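Local coordinates for protein neurotoxin (Clostridium botulinum, PDB 2QN0) that cleaves neuronal SNARE proteins as the zinc-dependent light-chain protease of botulinum neurotoxin serotype C1, at residues 44-48 / 83-87; 88-93 / 386-390; 194-200 / 223-227; 381-386 / 420-424; 397-401 / 411-415. All coordinates share one frame; numbering follows the deposited sequence.

Contact 1: 44-48 / 83-87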
# COMPACT_ATOMS: atom_id res chain seq x y z
N TRP A 44 9.18 5.58 -0.75
CA TRP A 44 10.05 5.39 -1.91
C TRP A 44 9.41 4.49 -2.94
O TRP A 44 8.51 3.71 -2.63
CB TRP A 44 11.37 4.75 -1.48
CG TRP A 44 12.24 5.63 -0.63
CD1 TRP A 44 12.06 5.94 0.69
CD2 TRP A 44 13.41 6.32 -1.06
NE1 TRP A 44 13.06 6.79 1.11
CE2 TRP A 44 13.90 7.04 0.05
CE3 TRP A 44 14.10 6.41 -2.28
CZ2 TRP A 44 15.05 7.84 -0.01
CZ3 TRP A 44 15.24 7.21 -2.35
CH2 TRP A 44 15.70 7.91 -1.22
N VAL A 45 9.89 4.59 -4.18
CA VAL A 45 9.39 3.73 -5.24
C VAL A 45 10.56 3.13 -6.01
O VAL A 45 11.52 3.83 -6.36
CB VAL A 45 8.47 4.50 -6.23
CG1 VAL A 45 9.20 5.69 -6.82
CG2 VAL A 45 8.01 3.55 -7.34
N ILE A 46 10.50 1.82 -6.21
CA ILE A 46 11.50 1.08 -6.98
C ILE A 46 10.66 0.49 -8.11
O ILE A 46 9.93 -0.48 -7.90
CB ILE A 46 12.15 -0.05 -6.17
CG1 ILE A 46 12.87 0.53 -4.95
CG2 ILE A 46 13.15 -0.81 -7.05
CD1 ILE A 46 13.50 -0.52 -4.04
N PRO A 47 10.72 1.09 -9.31
CA PRO A 47 9.97 0.67 -10.50
C PRO A 47 10.39 -0.66 -11.13
O PRO A 47 10.52 -0.74 -12.35
CB PRO A 47 10.18 1.84 -11.48
CG PRO A 47 10.78 2.95 -10.65
CD PRO A 47 11.60 2.22 -9.63
N ASP A 48 10.58 -1.68 -10.31
CA ASP A 48 10.99 -3.00 -10.80
C ASP A 48 9.97 -4.08 -10.42
O ASP A 48 9.17 -3.89 -9.50
CB ASP A 48 12.32 -3.44 -10.19
CG ASP A 48 13.46 -2.49 -10.47
OD1 ASP A 48 13.31 -1.59 -11.32
OD2 ASP A 48 14.51 -2.66 -9.82
N LYS A 83 10.10 1.20 -17.09
CA LYS A 83 10.28 1.69 -15.73
C LYS A 83 10.02 3.18 -15.62
O LYS A 83 9.44 3.65 -14.63
CB LYS A 83 11.69 1.36 -15.24
CG LYS A 83 11.97 -0.14 -15.19
CD LYS A 83 13.34 -0.46 -14.65
CE LYS A 83 13.52 -1.97 -14.51
NZ LYS A 83 14.83 -2.33 -13.90
N ASP A 84 10.42 3.93 -16.64
CA ASP A 84 10.21 5.37 -16.64
C ASP A 84 8.71 5.66 -16.65
O ASP A 84 8.22 6.52 -15.90
CB ASP A 84 10.87 6.00 -17.87
CG ASP A 84 10.78 7.51 -17.87
OD1 ASP A 84 11.45 8.15 -17.02
OD2 ASP A 84 10.03 8.07 -18.70
N THR A 85 7.98 4.95 -17.49
CA THR A 85 6.54 5.14 -17.59
C THR A 85 5.86 4.77 -16.27
O THR A 85 5.00 5.50 -15.78
CB THR A 85 5.97 4.30 -18.74
OG1 THR A 85 6.45 4.82 -19.99
CG2 THR A 85 4.45 4.35 -18.74
N PHE A 86 6.26 3.63 -15.71
CA PHE A 86 5.69 3.17 -14.44
C PHE A 86 5.94 4.21 -13.35
O PHE A 86 5.03 4.59 -12.61
CB PHE A 86 6.32 1.84 -14.03
CG PHE A 86 5.82 1.31 -12.71
CD1 PHE A 86 4.62 0.62 -12.63
CD2 PHE A 86 6.56 1.52 -11.54
CE1 PHE A 86 4.15 0.13 -11.41
CE2 PHE A 86 6.10 1.03 -10.31
CZ PHE A 86 4.89 0.34 -10.25
N LEU A 87 7.19 4.67 -13.27
CA LEU A 87 7.56 5.67 -12.27
C LEU A 87 6.68 6.91 -12.38
O LEU A 87 6.17 7.42 -11.38
CB LEU A 87 9.03 6.06 -12.44
CG LEU A 87 9.59 7.16 -11.54
CD1 LEU A 87 9.49 6.74 -10.07
CD2 LEU A 87 11.04 7.42 -11.92
O HOH W 1 16.68 -2.29 -11.42

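Contact 2: 88-93 / 386-390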
# COMPACT_ATOMS: atom_id res chain seq x y z
N LYS A 88 6.49 7.40 -13.60
CA LYS A 88 5.68 8.58 -13.81
C LYS A 88 4.20 8.34 -13.51
O LYS A 88 3.49 9.26 -13.08
CB LYS A 88 5.87 9.10 -15.24
CG LYS A 88 7.23 9.78 -15.41
CD LYS A 88 7.63 10.01 -16.86
CE LYS A 88 9.00 10.67 -16.92
NZ LYS A 88 9.54 10.76 -18.31
N GLU A 89 3.73 7.12 -13.72
CA GLU A 89 2.34 6.80 -13.43
C GLU A 89 2.12 6.87 -11.92
O GLU A 89 1.14 7.45 -11.45
CB GLU A 89 1.98 5.40 -13.95
CG GLU A 89 1.99 5.28 -15.48
CD GLU A 89 1.79 3.86 -15.98
OE1 GLU A 89 2.17 2.92 -15.26
OE2 GLU A 89 1.28 3.69 -17.11
N ILE A 90 3.03 6.28 -11.16
CA ILE A 90 2.92 6.29 -9.70
C ILE A 90 2.94 7.73 -9.19
O ILE A 90 2.14 8.11 -8.33
CB ILE A 90 4.07 5.50 -9.04
CG1 ILE A 90 3.97 4.01 -9.42
CG2 ILE A 90 4.02 5.66 -7.52
CD1 ILE A 90 2.68 3.34 -8.96
N ILE A 91 3.85 8.54 -9.71
CA ILE A 91 3.95 9.93 -9.30
C ILE A 91 2.65 10.68 -9.58
O ILE A 91 2.14 11.40 -8.72
CB ILE A 91 5.13 10.65 -10.03
CG1 ILE A 91 6.46 10.09 -9.54
CG2 ILE A 91 5.05 12.16 -9.80
CD1 ILE A 91 6.65 10.16 -8.03
N LYS A 92 2.11 10.50 -10.78
CA LYS A 92 0.88 11.19 -11.14
C LYS A 92 -0.26 10.77 -10.22
O LYS A 92 -1.07 11.61 -9.80
CB LYS A 92 0.50 10.90 -12.60
CG LYS A 92 -0.69 11.70 -13.09
CD LYS A 92 -0.89 11.52 -14.59
CE LYS A 92 -2.00 12.43 -15.11
NZ LYS A 92 -2.13 12.33 -16.59
N LEU A 93 -0.32 9.49 -9.88
CA LEU A 93 -1.38 9.01 -9.00
C LEU A 93 -1.25 9.63 -7.61
O LEU A 93 -2.26 9.98 -6.99
CB LEU A 93 -1.36 7.48 -8.93
CG LEU A 93 -1.69 6.83 -10.27
CD1 LEU A 93 -1.55 5.32 -10.17
CD2 LEU A 93 -3.12 7.20 -10.69
N ASN A 386 -3.85 4.87 -21.14
CA ASN A 386 -2.65 5.69 -21.08
C ASN A 386 -2.95 6.81 -20.10
O ASN A 386 -3.29 7.93 -20.50
CB ASN A 386 -2.33 6.26 -22.46
CG ASN A 386 -2.29 5.19 -23.53
OD1 ASN A 386 -1.68 4.13 -23.34
ND2 ASN A 386 -2.94 5.45 -24.66
N ILE A 387 -2.84 6.51 -18.81
CA ILE A 387 -3.16 7.48 -17.77
C ILE A 387 -2.22 8.68 -17.67
O ILE A 387 -2.51 9.63 -16.95
CB ILE A 387 -3.26 6.80 -16.39
CG1 ILE A 387 -1.95 6.10 -16.03
CG2 ILE A 387 -4.40 5.78 -16.40
CD1 ILE A 387 -1.95 5.51 -14.63
N LEU A 388 -1.10 8.65 -18.39
CA LEU A 388 -0.19 9.79 -18.36
C LEU A 388 -0.68 10.87 -19.32
O LEU A 388 -0.27 12.03 -19.23
CB LEU A 388 1.23 9.36 -18.75
CG LEU A 388 1.97 8.47 -17.74
CD1 LEU A 388 3.38 8.18 -18.23
CD2 LEU A 388 2.02 9.17 -16.39
N ASP A 389 -1.58 10.49 -20.22
CA ASP A 389 -2.16 11.42 -21.20
C ASP A 389 -3.29 12.20 -20.53
O ASP A 389 -4.33 11.63 -20.22
CB ASP A 389 -2.71 10.64 -22.39
CG ASP A 389 -3.19 11.53 -23.53
OD1 ASP A 389 -3.55 12.70 -23.28
OD2 ASP A 389 -3.21 11.05 -24.68
N ASP A 390 -3.10 13.51 -20.33
CA ASP A 390 -4.13 14.32 -19.68
C ASP A 390 -5.46 14.37 -20.42
O ASP A 390 -6.46 14.82 -19.86
CB ASP A 390 -3.62 15.75 -19.43
CG ASP A 390 -2.68 15.84 -18.24
OD1 ASP A 390 -2.88 15.09 -17.27
OD2 ASP A 390 -1.76 16.67 -18.28
O HOH W 2 0.26 5.50 -18.56
O HOH W 3 0.66 13.38 -17.14

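Contact 3: 194-200 / 223-227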
# COMPACT_ATOMS: atom_id res chain seq x y z
N ILE A 194 2.57 -3.36 -7.09
CA ILE A 194 1.36 -3.02 -7.81
C ILE A 194 1.60 -2.33 -9.16
O ILE A 194 2.70 -1.85 -9.44
CB ILE A 194 0.57 -2.03 -6.92
CG1 ILE A 194 -0.79 -1.68 -7.52
CG2 ILE A 194 1.41 -0.76 -6.75
CD1 ILE A 194 -1.60 -0.76 -6.61
N SER A 195 0.55 -2.30 -9.98
CA SER A 195 0.56 -1.59 -11.25
C SER A 195 -0.87 -1.10 -11.40
O SER A 195 -1.71 -1.79 -11.97
CB SER A 195 0.93 -2.48 -12.43
OG SER A 195 0.98 -1.68 -13.60
N PRO A 196 -1.16 0.10 -10.89
CA PRO A 196 -2.50 0.70 -10.95
C PRO A 196 -3.15 0.84 -12.33
O PRO A 196 -4.37 0.87 -12.41
CB PRO A 196 -2.30 2.06 -10.27
CG PRO A 196 -1.19 1.80 -9.31
CD PRO A 196 -0.24 0.97 -10.14
N ARG A 197 -2.36 0.90 -13.40
CA ARG A 197 -2.98 1.06 -14.72
C ARG A 197 -3.71 -0.20 -15.18
O ARG A 197 -4.46 -0.15 -16.16
CB ARG A 197 -1.96 1.50 -15.78
CG ARG A 197 -1.09 0.43 -16.40
CD ARG A 197 -0.36 1.03 -17.61
NE ARG A 197 0.63 0.12 -18.20
CZ ARG A 197 0.34 -0.91 -18.99
NH1 ARG A 197 -0.92 -1.18 -19.30
NH2 ARG A 197 1.31 -1.68 -19.46
N PHE A 198 -3.50 -1.31 -14.50
CA PHE A 198 -4.21 -2.55 -14.83
C PHE A 198 -5.43 -2.50 -13.91
O PHE A 198 -5.35 -2.84 -12.73
CB PHE A 198 -3.34 -3.77 -14.53
CG PHE A 198 -2.27 -4.01 -15.57
CD1 PHE A 198 -2.52 -4.84 -16.65
CD2 PHE A 198 -1.04 -3.37 -15.48
CE1 PHE A 198 -1.54 -5.03 -17.64
CE2 PHE A 198 -0.07 -3.55 -16.46
CZ PHE A 198 -0.32 -4.39 -17.54
N MET A 199 -6.56 -2.07 -14.47
CA MET A 199 -7.78 -1.89 -13.70
C MET A 199 -8.82 -3.01 -13.70
O MET A 199 -9.18 -3.56 -14.73
CB MET A 199 -8.47 -0.60 -14.16
CG MET A 199 -7.59 0.63 -14.08
SD MET A 199 -8.29 2.00 -15.01
CE MET A 199 -7.53 1.72 -16.63
N LEU A 200 -9.30 -3.30 -12.50
CA LEU A 200 -10.33 -4.31 -12.29
C LEU A 200 -11.64 -3.72 -12.79
O LEU A 200 -11.87 -2.51 -12.66
CB LEU A 200 -10.39 -4.63 -10.78
CG LEU A 200 -11.47 -5.49 -10.14
CD1 LEU A 200 -10.94 -6.03 -8.81
CD2 LEU A 200 -12.73 -4.66 -9.91
N PRO A 223 -7.56 4.05 -10.96
CA PRO A 223 -6.24 3.66 -10.47
C PRO A 223 -5.88 4.20 -9.09
O PRO A 223 -5.16 3.53 -8.34
CB PRO A 223 -5.30 4.19 -11.55
CG PRO A 223 -6.10 4.00 -12.79
CD PRO A 223 -7.48 4.49 -12.37
N ILE A 224 -6.35 5.39 -8.72
CA ILE A 224 -5.99 5.89 -7.40
C ILE A 224 -6.59 5.05 -6.28
O ILE A 224 -6.00 4.96 -5.21
CB ILE A 224 -6.37 7.38 -7.16
CG1 ILE A 224 -7.87 7.60 -7.33
CG2 ILE A 224 -5.53 8.28 -8.07
CD1 ILE A 224 -8.37 8.86 -6.64
N LEU A 225 -7.75 4.45 -6.51
CA LEU A 225 -8.37 3.63 -5.47
C LEU A 225 -7.66 2.30 -5.33
O LEU A 225 -7.58 1.73 -4.24
CB LEU A 225 -9.87 3.41 -5.74
CG LEU A 225 -10.76 4.65 -5.55
CD1 LEU A 225 -12.19 4.19 -5.31
CD2 LEU A 225 -10.29 5.48 -4.38
N ILE A 226 -7.13 1.79 -6.44
CA ILE A 226 -6.40 0.53 -6.40
C ILE A 226 -5.16 0.77 -5.53
O ILE A 226 -4.81 -0.05 -4.68
CB ILE A 226 -5.96 0.11 -7.82
CG1 ILE A 226 -7.20 -0.14 -8.69
CG2 ILE A 226 -5.10 -1.14 -7.76
CD1 ILE A 226 -6.89 -0.53 -10.14
N LEU A 227 -4.51 1.91 -5.75
CA LEU A 227 -3.32 2.26 -4.98
C LEU A 227 -3.65 2.63 -3.53
O LEU A 227 -3.01 2.15 -2.59
CB LEU A 227 -2.57 3.41 -5.66
CG LEU A 227 -1.35 4.00 -4.95
CD1 LEU A 227 -0.32 2.91 -4.66
CD2 LEU A 227 -0.73 5.10 -5.82

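Contact 4: 381-386 / 420-424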
# COMPACT_ATOMS: atom_id res chain seq x y z
N THR A 381 -13.29 -8.67 -17.57
CA THR A 381 -11.96 -8.56 -18.14
C THR A 381 -11.34 -7.23 -17.73
O THR A 381 -11.96 -6.18 -17.86
CB THR A 381 -11.99 -8.64 -19.68
OG1 THR A 381 -12.66 -9.84 -20.08
CG2 THR A 381 -10.57 -8.66 -20.24
N PRO A 382 -10.10 -7.26 -17.22
CA PRO A 382 -9.41 -6.04 -16.79
C PRO A 382 -9.14 -5.12 -17.99
O PRO A 382 -9.01 -5.59 -19.12
CB PRO A 382 -8.10 -6.57 -16.19
CG PRO A 382 -8.45 -7.96 -15.76
CD PRO A 382 -9.29 -8.45 -16.90
N VAL A 383 -9.07 -3.83 -17.73
CA VAL A 383 -8.79 -2.86 -18.78
C VAL A 383 -7.61 -1.99 -18.37
O VAL A 383 -7.19 -1.99 -17.21
CB VAL A 383 -10.01 -1.93 -19.06
CG1 VAL A 383 -11.17 -2.75 -19.60
CG2 VAL A 383 -10.41 -1.19 -17.79
N THR A 384 -7.05 -1.27 -19.33
CA THR A 384 -5.95 -0.37 -19.04
C THR A 384 -6.13 0.87 -19.90
O THR A 384 -7.06 0.95 -20.70
CB THR A 384 -4.58 -1.03 -19.32
OG1 THR A 384 -3.54 -0.19 -18.81
CG2 THR A 384 -4.36 -1.25 -20.81
N ALA A 385 -5.25 1.85 -19.71
CA ALA A 385 -5.34 3.09 -20.46
C ALA A 385 -4.04 3.86 -20.31
O ALA A 385 -3.21 3.52 -19.46
CB ALA A 385 -6.50 3.94 -19.93
N ASN A 386 -3.85 4.87 -21.14
CA ASN A 386 -2.65 5.69 -21.08
C ASN A 386 -2.95 6.81 -20.10
O ASN A 386 -3.29 7.93 -20.50
CB ASN A 386 -2.33 6.26 -22.46
CG ASN A 386 -2.29 5.19 -23.53
OD1 ASN A 386 -1.68 4.13 -23.34
ND2 ASN A 386 -2.94 5.45 -24.66
N ALA A 420 -11.06 5.27 -24.56
CA ALA A 420 -9.69 5.35 -24.06
C ALA A 420 -9.38 4.11 -23.22
O ALA A 420 -8.21 3.77 -23.00
CB ALA A 420 -9.51 6.61 -23.22
N LEU A 421 -10.43 3.44 -22.75
CA LEU A 421 -10.27 2.23 -21.94
C LEU A 421 -10.21 1.03 -22.87
O LEU A 421 -11.09 0.85 -23.72
CB LEU A 421 -11.46 2.08 -20.99
CG LEU A 421 -11.69 3.20 -19.97
CD1 LEU A 421 -13.00 2.96 -19.23
CD2 LEU A 421 -10.52 3.25 -18.99
N ARG A 422 -9.19 0.20 -22.72
CA ARG A 422 -9.07 -0.99 -23.56
C ARG A 422 -8.83 -2.25 -22.74
O ARG A 422 -8.17 -2.21 -21.71
CB ARG A 422 -7.93 -0.82 -24.57
CG ARG A 422 -6.57 -0.53 -23.95
CD ARG A 422 -5.46 -0.51 -25.00
NE ARG A 422 -4.15 -0.22 -24.41
CZ ARG A 422 -3.76 0.98 -23.99
NH1 ARG A 422 -4.57 2.03 -24.11
NH2 ARG A 422 -2.56 1.14 -23.45
N LYS A 423 -9.40 -3.37 -23.18
CA LYS A 423 -9.21 -4.63 -22.48
C LYS A 423 -7.73 -4.96 -22.55
O LYS A 423 -7.08 -4.67 -23.56
CB LYS A 423 -10.03 -5.74 -23.13
CG LYS A 423 -11.54 -5.57 -23.02
CD LYS A 423 -12.26 -6.77 -23.61
CE LYS A 423 -13.76 -6.54 -23.67
NZ LYS A 423 -14.34 -6.24 -22.34
N VAL A 424 -7.19 -5.56 -21.50
CA VAL A 424 -5.78 -5.93 -21.49
C VAL A 424 -5.54 -7.08 -22.45
O VAL A 424 -6.48 -7.76 -22.86
CB VAL A 424 -5.32 -6.36 -20.07
CG1 VAL A 424 -5.55 -5.23 -19.08
CG2 VAL A 424 -6.05 -7.62 -19.64
O HOH W 4 -13.90 -5.77 -19.70
O HOH W 5 -15.47 -7.77 -20.13
O HOH W 6 -5.88 5.18 -23.21

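Contact 5: 397-401 / 411-415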
# COMPACT_ATOMS: atom_id res chain seq x y z
N ASN A 397 -9.98 15.19 -12.21
CA ASN A 397 -11.14 14.32 -12.42
C ASN A 397 -10.89 12.89 -12.87
O ASN A 397 -11.83 12.17 -13.18
CB ASN A 397 -12.09 14.97 -13.43
CG ASN A 397 -12.59 16.32 -12.98
OD1 ASN A 397 -12.19 17.36 -13.52
ND2 ASN A 397 -13.46 16.33 -11.98
N GLY A 398 -9.63 12.47 -12.89
CA GLY A 398 -9.35 11.11 -13.33
C GLY A 398 -9.84 10.92 -14.76
O GLY A 398 -9.49 11.71 -15.64
N PHE A 399 -10.66 9.90 -14.99
CA PHE A 399 -11.20 9.62 -16.32
C PHE A 399 -12.44 10.45 -16.68
O PHE A 399 -12.73 10.65 -17.85
CB PHE A 399 -11.61 8.14 -16.44
CG PHE A 399 -10.46 7.17 -16.41
CD1 PHE A 399 -9.54 7.11 -17.46
CD2 PHE A 399 -10.32 6.28 -15.35
CE1 PHE A 399 -8.50 6.18 -17.45
CE2 PHE A 399 -9.28 5.34 -15.33
CZ PHE A 399 -8.37 5.29 -16.38
N ASN A 400 -13.16 10.90 -15.66
CA ASN A 400 -14.40 11.66 -15.87
C ASN A 400 -14.18 13.14 -16.17
O ASN A 400 -14.64 14.02 -15.44
CB ASN A 400 -15.30 11.47 -14.65
CG ASN A 400 -15.48 10.01 -14.30
OD1 ASN A 400 -15.75 9.19 -15.17
ND2 ASN A 400 -15.33 9.67 -13.02
N ILE A 401 -13.49 13.38 -17.28
CA ILE A 401 -13.12 14.72 -17.72
C ILE A 401 -14.24 15.47 -18.46
O ILE A 401 -14.79 14.97 -19.44
CB ILE A 401 -11.89 14.65 -18.64
CG1 ILE A 401 -10.75 13.92 -17.91
CG2 ILE A 401 -11.44 16.05 -19.05
CD1 ILE A 401 -9.60 13.49 -18.81
N MET A 411 -19.24 8.53 -16.80
CA MET A 411 -19.02 7.96 -18.13
C MET A 411 -17.56 7.67 -18.45
O MET A 411 -17.26 6.76 -19.22
CB MET A 411 -19.62 8.86 -19.21
CG MET A 411 -21.05 8.54 -19.55
SD MET A 411 -21.69 9.57 -20.88
CE MET A 411 -22.96 10.47 -20.01
N GLY A 412 -16.65 8.44 -17.86
CA GLY A 412 -15.24 8.22 -18.11
C GLY A 412 -14.77 6.84 -17.68
O GLY A 412 -13.81 6.29 -18.22
N GLN A 413 -15.46 6.28 -16.69
CA GLN A 413 -15.13 4.95 -16.17
C GLN A 413 -15.99 3.86 -16.78
O GLN A 413 -15.80 2.67 -16.51
CB GLN A 413 -15.31 4.93 -14.65
CG GLN A 413 -14.29 5.74 -13.88
CD GLN A 413 -14.63 5.80 -12.40
OE1 GLN A 413 -15.26 6.75 -11.94
NE2 GLN A 413 -14.25 4.76 -11.67
N ASN A 414 -16.94 4.26 -17.62
CA ASN A 414 -17.86 3.34 -18.28
C ASN A 414 -17.20 2.73 -19.52
O ASN A 414 -16.94 3.43 -20.50
CB ASN A 414 -19.13 4.10 -18.67
CG ASN A 414 -20.26 3.18 -19.07
OD1 ASN A 414 -20.06 2.23 -19.83
ND2 ASN A 414 -21.46 3.46 -18.58
N LEU A 415 -16.94 1.42 -19.47
CA LEU A 415 -16.28 0.74 -20.58
C LEU A 415 -16.89 0.93 -21.96
O LEU A 415 -16.17 1.01 -22.95
CB LEU A 415 -16.18 -0.77 -20.29
CG LEU A 415 -14.96 -1.25 -19.50
CD1 LEU A 415 -14.90 -0.53 -18.17
CD2 LEU A 415 -15.04 -2.76 -19.30

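Contact 1: 44-48 / 83-87
Pro47, in the loop that follows the strand carrying Val45, projects as a blunt knob into a shallow hollow on helix 80-97 formed by Lys83, Phe86 and Leu87. Its ring divides its contacts: Pro47 CB lies 3.6 Å from CD2 of Phe86, while Pro47 CG lies 4.0 Å from CB of Leu87, whose side chain runs beside the proline and points the same way. Phe86 forms one wall of the hollow because its CG stands anti to the backbone N (chi1 178°), which swings the ring back toward the strand. A second, smaller bump comes from Val45. Val45 CG1 presses on Leu87 CD1 at 3.4 Å, tighter than usual for two carbons, and CG2 turns toward the Phe86 ring. The remaining wall is the extended chain of Lys83, whose CG packs 3.2 Å from Pro47 O, a carbonyl oxygen that is buried here and has no polar partner in the model. Pro47 is the centre of an inverse gamma turn, which brings Asp48 round to the lysine tip. There Asp48 OD1 makes a weakly hydrogen-bonded salt bridge to Lys83 NZ (3.1 Å), and a water donates to Asp48 OD2 and accepts weakly from NZ. The strand, 43-46, runs in the mixed sheet between strands 34-38 and 156-159, while Tyr76 and Leu77, just ahead of the helix, pack against Phe86.

Contact 2: 88-93 / 386-390
The ammonium group of Lys92 reaches from helix 80-97 into the turn at 386-390. Its NZ bonds to Ile387 O at 2.8 Å and forms a salt bridge with Asp390 OD1 at 2.9 Å, meeting the carboxylate from above its plane, 45° out of it. Leu388 O accepts a weak hydrogen bond from Lys92 NZ at 3.2 Å. A water also accepts from NZ and donates to Leu388 O, and NZ also donates to Tyr393 O, beyond the segment. Nearer the helix, two side chains of the turn pack on its surface. Leu388 sets CD2 3.6 Å from Lys88 O and its CG 3.9 Å from Glu89 CG, the two side chains crossing at about a right angle. Ile387 pushes CD1 to 4.0 Å from Glu89 CB and 4.4 Å from Leu93 CD2. Two things position these groups. Lys92 is straight throughout, with CG anti to the backbone N (chi1 -174°), so the tip stands well clear of the helix; and a type I beta turn from Asn386 to Asp389 presents the Ile387 and Leu388 carbonyls to it. A water bridges Glu89 OE2 and, weakly, Leu388 N. Farther out, Leu93 is wedged against Pro196 and the start of helix 223-238. Five acceptors surround the three hydrogens of NZ, so some bonds are probably shared or alternate, and a positive charge on the lysine is probably stabilised, holding the turn to the helix by electrostatics as well as by packing.

Contact 3: 194-200 / 223-227
The first turn of helix 223-238, Pro223 to Leu227, packs against the loop 194-200 that follows strand 190-193. This helix carries the HExxH zinc-binding motif of the family, with His229 and His233 as metal ligands, and the Ile226 side chain lies about 9 Å from the zinc. The side-chain contacts between the segments are apolar. Ile194, extended with CG1 anti to its N (chi1 -175°), reaches out so that CD1 touches Ile226 CG2 at 3.7 Å and also lies against the Leu227 backbone. The two prolines meet at their beta carbons, Pro196 CB to Pro223 CB at 3.9 Å, while CG of Pro196 leans toward Leu227 CB.

A second kind of contact sets hydrocarbon against backbone oxygen. Ile226 CD1 pokes into the bend of the loop, 3.7 Å from Pro196 O and 3.8 Å from Phe198 O. That bend is a type I beta turn from Ser195 to Phe198. A polar bond leaves it in another direction, where Ser195 OG pairs with Tyr76 OH. Within the turn, CE2 of Phe198 lies over the Arg197 guanidinium. Leu93 of helix 80-97 covers both prolines.

Sulfur closes the far end of the contact. Met199, nearly extended at its second torsion (chi2 165°), carries SD out to 3.7 Å from Pro223 CG and equally far from its CD.

Contact 4: 381-386 / 420-424
Residues 420-424 and 381-386 form a short two-stranded antiparallel ribbon that lays the C-terminal part of the light chain beside Val383 and Thr384. At Ala420 the carbonyl O is met by the Ala385 methyl, and it also takes a bond from a water (2.7 Å) that in turn accepts from Asn386 N. Leu421 then sends CD2 to Ala385 CB, 4.2 Å away, and also packs on Cys220. Arg422 is the centre of the pairing. With Thr384 it makes the hydrogen-bonded pair: its N reaches Thr384 O at 3.0 Å, nearly straight at 174°, and its O accepts from Thr384 N at 2.8 Å. Its side chain turns back over the partner strand because CG lies between the backbone N and carbonyl carbon (chi1 57°). The guanidinium therefore rests with one face on Thr384 CG2, and NH2 donates to Asn386 OD1 at 3.1 Å, approaching from above the amide's carbonyl plane, 38° out of it. The Thr384 hydroxyl instead bonds to Arg197 O, and Val383 bonds through its backbone to Met199, tying the ribbon to the 194-200 loop. Lys423 faces Val383 as a non-hydrogen-bonded pair, CA to CA only 4.1 Å, and its NZ, bent round at the last torsion, is linked by a water to Thr381 O. Val424 ends the pairing: its N donates to Pro382 O (3.0 Å), and its CG1 packs 3.5 Å from that same oxygen.

Contact 5: 397-401 / 411-415
A type II' beta turn from Asn397 to Asn400 abuts the single 3-10 turn 411-413, and the contact is carried by Phe399 and Asn400 on one side and Gly412 and Gln413 on the other. Both elements belong to the long loop between strands 383-384 and 422-423. Between the two turns, Asn400 ND2 donates to Gln413 OE1 at 3.1 Å in a nearly straight bond of 168°. The acceptor lies in the Asn400 amide plane, yet the donor is tilted from the Gln413 carbonyl plane, since the two amides are turned 42° against each other. Gln413 has further partners: its NE2 also donates to Gln370 O and Cys220 O, bonds that help fix the rotation of the amide.

Gly398, at the second position of the turn, has the positive phi (60°) that this turn type requires. Asn400 then forms the centre of an inverse gamma turn, in which Ile401 N bonds weakly to Phe399 O. Opposite it stands Gly412, and since it has no side chain, its CA comes within 4.2 Å of Asn400 CA. The glycine CA also makes a CA-H...O contact with Phe399 O, at 3.5 Å. Gly412 O lies 3.4 Å from Phe399 CB and accepts a bond from Asn418 ND2. The Phe399 ring leads away from this meeting point, with CD2 4.3 Å from Gln413 CG, into an edge-to-face contact with Tyr393 and packing on Met199 and Cys220.

Contacts 1, 3 and 5 are largely buried, whereas contacts 2 and 4 reach the surface; contact 1 too has a salt bridge and a water at its rim. Contact 3, nearest the centre of the chain, rests on apolar side chains, without a hydrogen bond between its segments. Contact 5, though farthest out, is closed by side-chain amides and backbone approach. Contacts 1 and 2 occupy successive turns of helix 80-97, the first catching the end of a sheet strand and the second a late loop. Asn386 belongs to contacts 2 and 4, while Phe399 touches residues of contacts 2, 3 and 4. Bonds between contacts 3 and 4 connect the zinc helix with the C-terminal ribbon through the 194-200 loop.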